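Local coordinates for p-47 protein (Clostridium botulinum, PDB 6EKT) that may form part of a progenitor complex that protects botulinum neurotoxin during its passage through the host gut, and has a fold resembling tubular lipid-binding proteins, at residues A[85-91]-A[102-107]; A[140-144]-A[158-163]; A[184-189]-A[405-410]. All blocks are in the same frame, centred on the assembly; numbering follows the deposited sequence.

Contact 1: residues A[85-91]-A[102-107]; sequences KTPIKEG and LSGINP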
loop_
_atom_site.group_PDB
_atom_site.type_symbol
_atom_site.label_atom_id
_atom_site.label_comp_id
_atom_site.label_asym_id
_atom_site.label_seq_id
_atom_site.Cartn_x
_atom_site.Cartn_y
_atom_site.Cartn_z
ATOM N N LYS A 85 -12.209 -15.187 -19.556
ATOM C CA LYS A 85 -12.925 -16.212 -20.313
ATOM C C LYS A 85 -14.414 -15.987 -20.082
ATOM O O LYS A 85 -14.829 -15.767 -18.939
ATOM C CB LYS A 85 -12.562 -17.616 -19.830
ATOM C CG LYS A 85 -11.137 -18.082 -20.093
ATOM C CD LYS A 85 -11.005 -19.501 -19.562
ATOM C CE LYS A 85 -9.560 -19.942 -19.386
ATOM N NZ LYS A 85 -9.534 -21.294 -18.747
ATOM N N THR A 86 -15.217 -16.059 -21.148
ATOM C CA THR A 86 -16.665 -15.861 -21.020
ATOM C C THR A 86 -17.445 -17.055 -21.606
ATOM O O THR A 86 -18.200 -16.883 -22.569
ATOM C CB THR A 86 -17.141 -14.528 -21.654
ATOM O OG1 THR A 86 -16.892 -14.555 -23.066
ATOM C CG2 THR A 86 -16.428 -13.310 -21.040
ATOM N N PRO A 87 -17.263 -18.271 -21.027
ATOM C CA PRO A 87 -17.906 -19.471 -21.566
ATOM C C PRO A 87 -19.427 -19.287 -21.711
ATOM O O PRO A 87 -20.098 -18.810 -20.784
ATOM C CB PRO A 87 -17.564 -20.562 -20.536
ATOM C CG PRO A 87 -17.181 -19.817 -19.290
ATOM C CD PRO A 87 -16.493 -18.585 -19.802
ATOM N N ILE A 88 -19.926 -19.610 -22.898
ATOM C CA ILE A 88 -21.355 -19.529 -23.230
ATOM C C ILE A 88 -21.975 -20.914 -23.013
ATOM O O ILE A 88 -21.582 -21.885 -23.668
ATOM C CB ILE A 88 -21.580 -19.067 -24.700
ATOM C CG1 ILE A 88 -20.922 -17.702 -24.951
ATOM C CG2 ILE A 88 -23.071 -18.954 -25.026
ATOM C CD1 ILE A 88 -20.494 -17.480 -26.387
ATOM N N LYS A 89 -22.940 -20.998 -22.102
ATOM C CA LYS A 89 -23.641 -22.274 -21.874
ATOM C C LYS A 89 -24.691 -22.588 -22.944
ATOM O O LYS A 89 -24.898 -23.759 -23.278
ATOM C CB LYS A 89 -24.222 -22.388 -20.451
ATOM C CG LYS A 89 -25.321 -21.404 -20.061
ATOM C CD LYS A 89 -25.984 -21.820 -18.745
ATOM C CE LYS A 89 -26.538 -20.618 -17.991
ATOM N NZ LYS A 89 -26.919 -20.954 -16.584
ATOM N N GLU A 90 -25.352 -21.549 -23.459
ATOM C CA GLU A 90 -26.353 -21.693 -24.522
ATOM C C GLU A 90 -26.527 -20.392 -25.308
ATOM O O GLU A 90 -26.289 -19.288 -24.799
ATOM C CB GLU A 90 -27.710 -22.190 -23.981
ATOM C CG GLU A 90 -28.426 -21.209 -23.070
ATOM C CD GLU A 90 -29.878 -21.559 -22.835
ATOM O OE1 GLU A 90 -30.691 -21.451 -23.775
ATOM O OE2 GLU A 90 -30.211 -21.939 -21.705
ATOM N N GLY A 91 -26.969 -20.544 -26.548
ATOM C CA GLY A 91 -27.147 -19.415 -27.436
ATOM C C GLY A 91 -26.839 -19.749 -28.879
ATOM O O GLY A 91 -26.536 -20.898 -29.222
ATOM N N LEU A 102 -24.066 -21.657 -30.269
ATOM C CA LEU A 102 -23.007 -21.125 -29.392
ATOM C C LEU A 102 -22.809 -21.865 -28.062
ATOM O O LEU A 102 -21.973 -21.459 -27.240
ATOM C CB LEU A 102 -23.176 -19.609 -29.171
ATOM C CG LEU A 102 -22.992 -18.701 -30.396
ATOM C CD1 LEU A 102 -23.162 -17.243 -29.993
ATOM C CD2 LEU A 102 -21.659 -18.932 -31.098
ATOM N N SER A 103 -23.553 -22.958 -27.858
ATOM C CA SER A 103 -23.359 -23.812 -26.676
ATOM C C SER A 103 -21.948 -24.397 -26.662
ATOM O O SER A 103 -21.504 -24.967 -27.663
ATOM C CB SER A 103 -24.383 -24.950 -26.647
ATOM O OG SER A 103 -25.696 -24.435 -26.594
ATOM N N GLY A 104 -21.245 -24.218 -25.543
ATOM C CA GLY A 104 -19.892 -24.750 -25.372
ATOM C C GLY A 104 -18.782 -23.929 -26.008
ATOM O O GLY A 104 -17.629 -24.363 -26.024
ATOM N N ILE A 105 -19.119 -22.739 -26.508
ATOM C CA ILE A 105 -18.124 -21.795 -27.050
ATOM C C ILE A 105 -17.531 -20.986 -25.882
ATOM O O ILE A 105 -18.270 -20.525 -24.987
ATOM C CB ILE A 105 -18.718 -20.914 -28.196
ATOM C CG1 ILE A 105 -18.747 -21.679 -29.537
ATOM C CG2 ILE A 105 -17.916 -19.636 -28.424
ATOM C CD1 ILE A 105 -19.622 -22.908 -29.580
ATOM N N ASN A 106 -16.203 -20.827 -25.905
ATOM C CA ASN A 106 -15.438 -20.307 -24.764
ATOM C C ASN A 106 -14.461 -19.179 -25.195
ATOM O O ASN A 106 -13.248 -19.413 -25.339
ATOM C CB ASN A 106 -14.727 -21.484 -24.062
ATOM C CG ASN A 106 -14.129 -21.105 -22.720
ATOM O OD1 ASN A 106 -14.467 -20.067 -22.129
ATOM N ND2 ASN A 106 -13.238 -21.960 -22.218
ATOM N N PRO A 107 -14.993 -17.947 -25.407
ATOM C CA PRO A 107 -14.167 -16.828 -25.859
ATOM C C PRO A 107 -13.226 -16.309 -24.774
ATOM O O PRO A 107 -13.523 -16.405 -23.574
ATOM C CB PRO A 107 -15.198 -15.741 -26.211
ATOM C CG PRO A 107 -16.529 -16.452 -26.299
ATOM C CD PRO A 107 -16.402 -17.534 -25.264
HETATM O O HOH W 1 -18.760 -22.492 -23.128
HETATM O O HOH W 2 -27.720 -23.203 -27.767
#
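Ile88 bonds through both its N-H and its C=O: Ile88 N donates to Ile105 O at 2.8 Å, almost straight (175° at the hydrogen), while Ile88 O takes the N-H of Gly104. Toward the ends, Thr86 N reaches Pro107 O and Leu102 N reaches Gly91 O, so backbone bonds do most of the joining. Two CA-H...O contacts add to this, Lys85 CA to Pro107 O at 3.3 Å and Pro87 CA to Ile105 O.

Water 1 donates to both Ile88 O and Ile105 O; water 2 accepts from Gly91 N and lies 2.6 Å from Ser103 OG.

The pairing is antiparallel and runs from the end of strand 81-88 through a classic beta bulge, where Lys89 and Glu90 both face Val67, to Gly91. Its partner is the loop between strands 99-101 and 108-118, which begins with a type II turn, Leu102 to Ile105, with Gly104 at positive phi.

Among apolar groups, Ile88 has CG1 anti to its carbonyl carbon (chi1 -58°), which carries the chain alongside Ile105. Ile88 CD1 lies 3.9 Å from Ile105 CG2, and Ile88 CG2 meets Leu102 CB. Phe158 of helix 152-168 touches both segments. Asn106 lies beside Pro87, Asn106 OD1 being 3.4 Å from Pro87 CD. Thr86 OG1, 3.7 Å from Pro107 CD, is buried without a polar partner.

Contact 2: residues A[140-144]-A[158-163]; sequences KIIVS and FNKLLI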
loop_
_atom_site.group_PDB
_atom_site.type_symbol
_atom_site.label_atom_id
_atom_site.label_comp_id
_atom_site.label_asym_id
_atom_site.label_seq_id
_atom_site.Cartn_x
_atom_site.Cartn_y
_atom_site.Cartn_z
ATOM N N LYS A 140 -11.317 -6.301 -26.533
ATOM C CA LYS A 140 -10.509 -6.997 -27.527
ATOM C C LYS A 140 -10.869 -8.458 -27.491
ATOM O O LYS A 140 -11.081 -9.023 -26.414
ATOM C CB LYS A 140 -9.008 -6.854 -27.260
ATOM C CG LYS A 140 -8.492 -5.419 -27.229
ATOM C CD LYS A 140 -6.972 -5.378 -27.096
ATOM C CE LYS A 140 -6.530 -5.770 -25.699
ATOM N NZ LYS A 140 -5.047 -5.886 -25.545
ATOM N N ILE A 141 -10.955 -9.065 -28.675
ATOM C CA ILE A 141 -11.097 -10.506 -28.784
ATOM C C ILE A 141 -9.708 -11.127 -28.886
ATOM O O ILE A 141 -8.967 -10.881 -29.846
ATOM C CB ILE A 141 -12.011 -10.911 -29.972
ATOM C CG1 ILE A 141 -13.407 -10.296 -29.765
ATOM C CG2 ILE A 141 -12.065 -12.434 -30.118
ATOM C CD1 ILE A 141 -14.334 -10.378 -30.963
ATOM N N ILE A 142 -9.363 -11.920 -27.879
ATOM C CA ILE A 142 -8.097 -12.644 -27.846
ATOM C C ILE A 142 -8.238 -13.951 -28.622
ATOM O O ILE A 142 -7.478 -14.175 -29.560
ATOM C CB ILE A 142 -7.585 -12.844 -26.388
ATOM C CG1 ILE A 142 -7.537 -11.504 -25.638
ATOM C CG2 ILE A 142 -6.218 -13.530 -26.354
ATOM C CD1 ILE A 142 -6.741 -10.384 -26.315
ATOM N N VAL A 143 -9.213 -14.785 -28.242
ATOM C CA VAL A 143 -9.525 -16.062 -28.908
ATOM C C VAL A 143 -11.043 -16.169 -29.030
ATOM O O VAL A 143 -11.769 -16.023 -28.045
ATOM C CB VAL A 143 -8.993 -17.301 -28.125
ATOM C CG1 VAL A 143 -9.187 -18.582 -28.931
ATOM C CG2 VAL A 143 -7.520 -17.150 -27.757
ATOM N N SER A 144 -11.526 -16.429 -30.241
ATOM C CA SER A 144 -12.970 -16.551 -30.478
ATOM C C SER A 144 -13.564 -17.742 -29.718
ATOM O O SER A 144 -14.622 -17.628 -29.076
ATOM C CB SER A 144 -13.272 -16.622 -31.988
ATOM O OG SER A 144 -12.792 -15.444 -32.628
ATOM N N PHE A 158 -19.088 -14.092 -35.891
ATOM C CA PHE A 158 -19.194 -14.199 -34.447
ATOM C C PHE A 158 -18.465 -13.035 -33.752
ATOM O O PHE A 158 -19.021 -12.406 -32.840
ATOM C CB PHE A 158 -18.678 -15.559 -33.938
ATOM C CG PHE A 158 -18.641 -15.666 -32.428
ATOM C CD1 PHE A 158 -19.826 -15.762 -31.683
ATOM C CD2 PHE A 158 -17.421 -15.676 -31.747
ATOM C CE1 PHE A 158 -19.791 -15.850 -30.294
ATOM C CE2 PHE A 158 -17.383 -15.780 -30.355
ATOM C CZ PHE A 158 -18.564 -15.863 -29.627
ATOM N N ASN A 159 -17.243 -12.752 -34.195
ATOM C CA ASN A 159 -16.438 -11.667 -33.615
ATOM C C ASN A 159 -17.138 -10.337 -33.685
ATOM O O ASN A 159 -17.151 -9.590 -32.698
ATOM C CB ASN A 159 -15.076 -11.568 -34.298
ATOM C CG ASN A 159 -14.187 -12.739 -33.954
ATOM O OD1 ASN A 159 -14.478 -13.500 -33.010
ATOM N ND2 ASN A 159 -13.114 -12.924 -34.734
ATOM N N LYS A 160 -17.709 -10.044 -34.851
ATOM C CA LYS A 160 -18.457 -8.815 -35.048
ATOM C C LYS A 160 -19.677 -8.755 -34.128
ATOM O O LYS A 160 -19.880 -7.746 -33.454
ATOM C CB LYS A 160 -18.855 -8.660 -36.518
ATOM C CG LYS A 160 -19.540 -7.344 -36.840
ATOM C CD LYS A 160 -21.052 -7.529 -36.969
ATOM C CE LYS A 160 -21.722 -6.282 -37.526
ATOM N NZ LYS A 160 -23.158 -6.240 -37.109
ATOM N N LEU A 161 -20.464 -9.830 -34.101
ATOM C CA LEU A 161 -21.710 -9.848 -33.325
ATOM C C LEU A 161 -21.478 -9.915 -31.814
ATOM O O LEU A 161 -22.307 -9.415 -31.051
ATOM C CB LEU A 161 -22.641 -10.977 -33.783
ATOM C CG LEU A 161 -23.267 -10.779 -35.171
ATOM C CD1 LEU A 161 -23.887 -12.073 -35.676
ATOM C CD2 LEU A 161 -24.325 -9.678 -35.102
ATOM N N LEU A 162 -20.377 -10.537 -31.393
ATOM C CA LEU A 162 -19.999 -10.539 -29.971
ATOM C C LEU A 162 -19.784 -9.124 -29.454
ATOM O O LEU A 162 -20.267 -8.768 -28.387
ATOM C CB LEU A 162 -18.757 -11.399 -29.684
ATOM C CG LEU A 162 -18.370 -11.451 -28.181
ATOM C CD1 LEU A 162 -18.008 -12.852 -27.707
ATOM C CD2 LEU A 162 -17.255 -10.465 -27.832
ATOM N N ILE A 163 -19.043 -8.331 -30.214
ATOM C CA ILE A 163 -18.761 -6.960 -29.813
ATOM C C ILE A 163 -20.063 -6.151 -29.800
ATOM O O ILE A 163 -20.312 -5.396 -28.856
ATOM C CB ILE A 163 -17.692 -6.339 -30.723
ATOM C CG1 ILE A 163 -16.387 -7.121 -30.557
ATOM C CG2 ILE A 163 -17.479 -4.867 -30.400
ATOM C CD1 ILE A 163 -15.267 -6.680 -31.481
#
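Ile141 and Asn159 meet where the end of strand 124-141 comes up against helix 152-168. Following Asn159 outward, CB packs on the methyl of Ile141, 3.6 Å from CD1, and CG still lies near that methyl before the amide turns to Ser144. With CG anti to the carbonyl carbon (chi1 -70°), the amide swings across to the other segment although the CB itself does not aim there. At the tip, OD1 accepts the hydroxyl proton of Ser144: Ser144 OG to Asn159 OD1 is 2.6 Å, the donor in the carbonyl plane and on a lone pair, at a C=O...donor angle of 115°. OD1 also has Ser144 CB beside it, and Ile141 CG2 lies 3.9 Å from Asn159 OD1.

The other branch of Ile141 runs out onto the helix. Ile141 CD1 packs on the backbone at Asn159 O, 3.4 Å away. Its apolar partners are one turn further on: Ile141 CD1 is 3.8 Å from Ile163 CD1, and Leu162 CD2 is rather farther off. Next to the serine, the Phe158 ring brings CE2 to 3.6 Å from Ser144 O, an oxygen that the contact buries without a polar partner. Phe158 also touches Leu102 and Pro107, while Leu109 of strand 108-118 touches both Ile141 and Leu162.

Just before the serine, Ile142 and Val143 both face Val108, a classic beta bulge where the chain turns a corner. The arrangement is that of a helix, 152-168, packed on the antiparallel sheet that holds strands 108-118 and 124-141, in a chain structurally similar to the TULIP lipid-binding proteins.

Contact 3: residues A[184-189]-A[405-410]; sequences SDIEWM and DLINNT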
loop_
_atom_site.group_PDB
_atom_site.type_symbol
_atom_site.label_atom_id
_atom_site.label_comp_id
_atom_site.label_asym_id
_atom_site.label_seq_id
_atom_site.Cartn_x
_atom_site.Cartn_y
_atom_site.Cartn_z
ATOM N N SER A 184 -11.936 10.155 3.836
ATOM C CA SER A 184 -11.936 9.039 4.775
ATOM C C SER A 184 -11.595 9.493 6.177
ATOM O O SER A 184 -11.280 10.660 6.399
ATOM C CB SER A 184 -10.915 7.982 4.344
ATOM O OG SER A 184 -9.593 8.428 4.621
ATOM N N ASP A 185 -11.627 8.534 7.102
ATOM C CA ASP A 185 -11.265 8.752 8.494
ATOM C C ASP A 185 -9.760 8.969 8.648
ATOM O O ASP A 185 -9.320 9.676 9.547
ATOM C CB ASP A 185 -11.778 7.579 9.352
ATOM C CG ASP A 185 -13.301 7.633 9.575
ATOM O OD1 ASP A 185 -13.796 8.685 10.016
ATOM O OD2 ASP A 185 -14.012 6.634 9.308
ATOM N N ILE A 186 -8.982 8.378 7.747
ATOM C CA ILE A 186 -7.526 8.476 7.787
ATOM C C ILE A 186 -7.057 9.350 6.615
ATOM O O ILE A 186 -6.756 8.871 5.514
ATOM C CB ILE A 186 -6.883 7.067 7.867
ATOM C CG1 ILE A 186 -7.409 6.323 9.104
ATOM C CG2 ILE A 186 -5.367 7.155 7.970
ATOM C CD1 ILE A 186 -7.406 4.814 8.972
ATOM N N GLU A 187 -7.036 10.652 6.877
ATOM C CA GLU A 187 -6.844 11.701 5.874
ATOM C C GLU A 187 -5.548 11.579 5.054
ATOM O O GLU A 187 -5.544 11.866 3.848
ATOM C CB GLU A 187 -6.906 13.072 6.561
ATOM C CG GLU A 187 -6.977 14.270 5.633
ATOM C CD GLU A 187 -7.375 15.531 6.371
ATOM O OE1 GLU A 187 -6.488 16.366 6.632
ATOM O OE2 GLU A 187 -8.567 15.682 6.727
ATOM N N TRP A 188 -4.467 11.156 5.698
ATOM C CA TRP A 188 -3.162 11.065 5.020
ATOM C C TRP A 188 -3.118 10.055 3.873
ATOM O O TRP A 188 -2.241 10.139 3.010
ATOM C CB TRP A 188 -2.011 10.848 6.015
ATOM C CG TRP A 188 -1.999 9.524 6.715
ATOM C CD1 TRP A 188 -2.486 9.264 7.966
ATOM C CD2 TRP A 188 -1.458 8.284 6.226
ATOM N NE1 TRP A 188 -2.299 7.939 8.276
ATOM C CE2 TRP A 188 -1.655 7.318 7.239
ATOM C CE3 TRP A 188 -0.820 7.897 5.033
ATOM C CZ2 TRP A 188 -1.262 5.976 7.090
ATOM C CZ3 TRP A 188 -0.415 6.562 4.886
ATOM C CH2 TRP A 188 -0.633 5.621 5.911
ATOM N N MET A 189 -4.063 9.110 3.884
ATOM C CA MET A 189 -4.235 8.130 2.801
ATOM C C MET A 189 -4.991 8.631 1.567
ATOM O O MET A 189 -4.901 7.988 0.488
ATOM C CB MET A 189 -4.926 6.876 3.342
ATOM C CG MET A 189 -4.074 6.050 4.285
ATOM S SD MET A 189 -4.829 4.484 4.777
ATOM C CE MET A 189 -4.605 3.491 3.293
ATOM N N ASP A 405 -7.919 -1.060 10.016
ATOM C CA ASP A 405 -8.481 0.218 9.549
ATOM C C ASP A 405 -7.759 0.775 8.322
ATOM O O ASP A 405 -8.416 1.229 7.379
ATOM C CB ASP A 405 -8.524 1.280 10.655
ATOM C CG ASP A 405 -9.470 0.919 11.790
ATOM O OD1 ASP A 405 -10.350 0.045 11.640
ATOM O OD2 ASP A 405 -9.316 1.516 12.867
ATOM N N LEU A 406 -6.425 0.723 8.323
ATOM C CA LEU A 406 -5.659 1.171 7.154
ATOM C C LEU A 406 -6.055 0.402 5.903
ATOM O O LEU A 406 -6.338 0.995 4.852
ATOM C CB LEU A 406 -4.131 1.089 7.377
ATOM C CG LEU A 406 -3.502 1.995 8.440
ATOM C CD1 LEU A 406 -1.987 1.951 8.332
ATOM C CD2 LEU A 406 -3.980 3.444 8.368
ATOM N N ILE A 407 -6.126 -0.919 6.028
ATOM C CA ILE A 407 -6.382 -1.745 4.853
ATOM C C ILE A 407 -7.855 -1.612 4.389
ATOM O O ILE A 407 -8.154 -1.875 3.229
ATOM C CB ILE A 407 -5.814 -3.185 5.040
ATOM C CG1 ILE A 407 -5.437 -3.819 3.683
ATOM C CG2 ILE A 407 -6.720 -4.017 5.929
ATOM C CD1 ILE A 407 -4.606 -5.093 3.781
ATOM N N ASN A 408 -8.729 -1.124 5.286
ATOM C CA ASN A 408 -10.143 -0.852 4.977
ATOM C C ASN A 408 -10.487 0.601 4.650
ATOM O O ASN A 408 -11.601 0.878 4.235
ATOM C CB ASN A 408 -11.048 -1.320 6.124
ATOM C CG ASN A 408 -11.140 -2.821 6.205
ATOM O OD1 ASN A 408 -11.098 -3.522 5.190
ATOM N ND2 ASN A 408 -11.242 -3.326 7.411
ATOM N N ASN A 409 -9.528 1.510 4.810
ATOM C CA ASN A 409 -9.791 2.955 4.706
ATOM C C ASN A 409 -10.118 3.506 3.303
ATOM O O ASN A 409 -11.029 4.331 3.144
ATOM C CB ASN A 409 -8.602 3.735 5.270
ATOM C CG ASN A 409 -8.906 5.201 5.420
ATOM O OD1 ASN A 409 -9.670 5.609 6.311
ATOM N ND2 ASN A 409 -8.353 6.004 4.524
ATOM N N THR A 410 -9.336 3.085 2.309
ATOM C CA THR A 410 -9.303 3.739 1.008
ATOM C C THR A 410 -9.823 2.824 -0.098
ATOM O O THR A 410 -10.732 3.205 -0.819
ATOM C CB THR A 410 -7.885 4.288 0.702
ATOM O OG1 THR A 410 -7.541 5.243 1.711
ATOM C CG2 THR A 410 -7.820 4.971 -0.685
#
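Asn409 reaches across from segment 405-410 and takes hold of the loop at Ser184 to Ile186. Its CG stands opposite the backbone N across the CA-CB bond (chi1 -170°), which carries the amide to the facing loop. There Asn409 ND2 donates to Ser184 OG at 2.7 Å, with the hydroxyl oxygen close to the amide plane. On the other arm, Asn409 OD1 accepts from Ile186 N at 3.2 Å, the donor tilted out of the carbonyl plane. ND2 also donates to Thr410 OG1, so three bonds fix the rotation of the amide. Ser184 OG receives a weak bond from Ile186 N besides, and Asn190 OD1 is a further partner.

The loop follows strand 178-181 and enters a 3-10 segment at 187-189. Sequence-distant parts of the TULIP-like chain thus meet here, and the link continues next door, where Thr410 and Asn181 pair through their backbones as the short strand 411-413 joins 178-181 at the edge of a six-stranded antiparallel sheet.

Alongside the amide, Leu406 offers one methyl to three side chains. Ile186 comes in at about a right angle, Ile186 CD1 lying 3.7 Å from Leu406 CD2. Trp188 CZ2 approaches Leu406 CD2 to 3.9 Å, and Met189 SD lies 3.8 Å from Leu406 CD2. The methionine is extended through CG and then bends at chi3 (75°), which sets Met189 CE 3.4 Å from Leu406 O. Its CG also lies over one face of the Trp188 ring, offset toward the rim, and its CB rests on Thr410 OG1. Met251 of helix 244-252 touches both Trp188 and Leu406.

Contacts 1 and 2 are neighbours, their centres about 12 Å apart, and both reach the same antiparallel sheet and helix 152-168; Pro107 of contact 1 packs on Ser144 of contact 2. Contact 3 lies about 41 Å from either, centre to centre, and much nearer the middle of the elongated chain. All three are partly buried: Ile88, Phe158 and Leu406 lie inside, whereas Lys89 and Glu90 in contact 1 and Asp185 and Asp405 in contact 3 are exposed. Their chemistry differs: main-chain pairing, with two bridging waters, joins 85-91 to 102-107; one side-chain bond and a methyl patch join strand to helix in contact 2; and contact 3 uses a side-chain amide to bind a loop.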